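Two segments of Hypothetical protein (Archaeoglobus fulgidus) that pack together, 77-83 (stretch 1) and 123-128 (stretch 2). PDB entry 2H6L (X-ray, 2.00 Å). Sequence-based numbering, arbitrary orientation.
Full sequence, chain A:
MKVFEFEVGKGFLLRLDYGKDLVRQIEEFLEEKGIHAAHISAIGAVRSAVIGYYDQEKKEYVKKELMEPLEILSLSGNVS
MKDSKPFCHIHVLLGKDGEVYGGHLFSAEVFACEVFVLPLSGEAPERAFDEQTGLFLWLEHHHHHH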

# COMPACT_ATOMS: atom_id res chain seq x y z
N GLY A 77 4.95 -5.04 1.35
CA GLY A 77 5.41 -6.34 1.78
C GLY A 77 5.74 -6.42 3.25
O GLY A 77 5.40 -5.53 4.03
N ASN A 78 6.43 -7.48 3.62
CA ASN A 78 6.79 -7.68 5.01
C ASN A 78 8.16 -8.33 5.16
O ASN A 78 8.75 -8.85 4.21
CB ASN A 78 5.74 -8.56 5.67
CG ASN A 78 5.59 -9.90 4.99
OD1 ASN A 78 6.54 -10.69 4.95
ND2 ASN A 78 4.41 -10.16 4.44
N VAL A 79 8.66 -8.27 6.39
CA VAL A 79 9.94 -8.86 6.75
C VAL A 79 9.66 -9.95 7.77
O VAL A 79 8.82 -9.77 8.66
CB VAL A 79 10.87 -7.82 7.42
CG1 VAL A 79 12.12 -8.52 7.94
CG2 VAL A 79 11.22 -6.73 6.43
N SER A 80 10.35 -11.07 7.63
CA SER A 80 10.20 -12.18 8.56
C SER A 80 11.49 -13.00 8.52
O SER A 80 12.43 -12.63 7.81
CB SER A 80 9.00 -13.05 8.17
OG SER A 80 8.99 -13.34 6.79
N MSE A 81 11.54 -14.08 9.28
CA MSE A 81 12.74 -14.91 9.32
C MSE A 81 12.71 -16.14 8.43
O MSE A 81 11.79 -16.95 8.50
CB MSE A 81 13.05 -15.32 10.77
CG MSE A 81 13.50 -14.18 11.67
SE MSE A 81 15.25 -13.45 11.22
CE MSE A 81 16.34 -14.70 12.24
N LYS A 82 13.74 -16.26 7.60
CA LYS A 82 13.91 -17.40 6.70
C LYS A 82 15.40 -17.72 6.70
O LYS A 82 16.24 -16.85 6.46
CB LYS A 82 13.45 -17.05 5.28
CG LYS A 82 13.54 -18.22 4.31
CD LYS A 82 12.97 -17.88 2.93
CE LYS A 82 13.04 -19.07 1.98
NZ LYS A 82 12.50 -18.76 0.63
N ASP A 83 15.74 -18.97 6.99
CA ASP A 83 17.14 -19.38 7.03
C ASP A 83 17.89 -18.50 8.04
O ASP A 83 19.00 -18.03 7.78
CB ASP A 83 17.78 -19.24 5.64
CG ASP A 83 17.08 -20.10 4.59
OD1 ASP A 83 16.84 -21.30 4.85
OD2 ASP A 83 16.78 -19.58 3.49
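Stretch 2, residues 123-128: EAPERA

Stretch 2 lies on stretch 1 as an extended segment joined to a strand by a single beta bridge, with the long side chain of Arg 127 laid back along the same strand and a small apolar contact at the other end. Stretch 1 continues a strand that begins earlier in the chain and runs through Gly 77 into the neighbourhood of Lys 82, all extended, until Asp 83 breaks the pattern with phi/psi 57/42. Stretch 2 is extended too, with phi between -71 and -108 and psi between 124 and 143 from Ala 124 to Arg 127; a strand including Arg 127 and Ala 128 continues onward. The end-to-end directions, CA of Asn 78 to CA of Lys 82 against CA of Ala 124 to CA of Arg 127, are 66° apart, so the two segments run obliquely; of the three registered pairs the nearest is Met 81 with Glu 126, CA atoms 4.5 Å apart, while CA of Ser 80 is 5.5 Å from CA of Pro 125 and CA of Lys 82 is 5.2 Å from CA of Arg 127; residue numbers rise together in this register.

Met 81, a selenomethionine, supplies both backbone hydrogen bonds of the bridge: its N donates to O of Pro 125 at 2.8 Å, and its O accepts from N of Arg 127, also at 2.8 Å. The two bonds straddle Glu 126, whose CA approaches O of Met 81 to 3.1 Å in a CA-H...O contact. CB of Met 81 points sideways and the end of its side chain leads away, yet its CG rests 3.9 Å from CB of Ala 124. Ser 80 points toward stretch 2, and its CB packs 3.7 Å from CG of Pro 125.

Arg 127 has the largest area covered by the partner, 100 Å². Its chi1 is m and its chi2 and chi3 are t, which extends the chain so that the guanidinium passes Ser 80 and reaches Asn 78. NE of Arg 127 lies 3.1 Å from OG of Ser 80, and its NH2 makes a weak hydrogen bond of 3.2 Å to OD1 of Asn 78, which lies at the guanidinium edge. Water 1 hydrogen-bonds to OG of Ser 80 at 2.6 Å and accepts from NH2 of Arg 127 at 3.2 Å. Beyond the bridge, water 2 links the backbones, accepting from N of Asp 83 at 2.7 Å and donating to O of Arg 127 at 3.2 Å.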

# COMPACT_ATOMS: atom_id res chain seq x y z
N GLU A 123 7.71 -11.73 18.55
CA GLU A 123 8.27 -12.95 17.96
C GLU A 123 8.13 -12.90 16.45
O GLU A 123 7.03 -12.86 15.92
CB GLU A 123 7.56 -14.18 18.52
CG GLU A 123 7.72 -14.35 20.01
CD GLU A 123 9.17 -14.35 20.44
OE1 GLU A 123 10.00 -14.96 19.72
OE2 GLU A 123 9.50 -13.76 21.49
N ALA A 124 9.26 -12.91 15.75
CA ALA A 124 9.25 -12.87 14.29
C ALA A 124 8.78 -14.18 13.67
O ALA A 124 9.19 -15.26 14.08
CB ALA A 124 10.65 -12.53 13.77
N PRO A 125 7.88 -14.10 12.68
CA PRO A 125 7.41 -15.33 12.05
C PRO A 125 8.53 -15.94 11.21
O PRO A 125 9.32 -15.22 10.58
CB PRO A 125 6.22 -14.88 11.22
CG PRO A 125 6.55 -13.46 10.89
CD PRO A 125 7.14 -12.93 12.18
N GLU A 126 8.61 -17.27 11.22
CA GLU A 126 9.63 -17.98 10.47
C GLU A 126 8.97 -18.68 9.29
O GLU A 126 7.87 -19.23 9.42
CB GLU A 126 10.31 -19.02 11.36
CG GLU A 126 10.94 -18.46 12.62
CD GLU A 126 11.72 -19.51 13.39
OE1 GLU A 126 12.69 -20.05 12.81
OE2 GLU A 126 11.36 -19.81 14.55
N ARG A 127 9.64 -18.67 8.15
CA ARG A 127 9.11 -19.31 6.96
C ARG A 127 9.59 -20.75 6.82
O ARG A 127 10.79 -21.03 6.83
CB ARG A 127 9.51 -18.51 5.71
CG ARG A 127 8.76 -17.18 5.58
CD ARG A 127 9.16 -16.40 4.33
NE ARG A 127 8.49 -15.10 4.29
CZ ARG A 127 7.19 -14.94 4.02
NH1 ARG A 127 6.43 -15.99 3.77
NH2 ARG A 127 6.66 -13.72 4.02
N ALA A 128 8.64 -21.67 6.72
CA ALA A 128 8.94 -23.09 6.57
C ALA A 128 8.12 -23.62 5.40
O ALA A 128 7.03 -23.11 5.12
CB ALA A 128 8.59 -23.85 7.85
O HOH W 1 9.09 -11.79 4.72
O HOH W 2 13.92 -20.91 7.46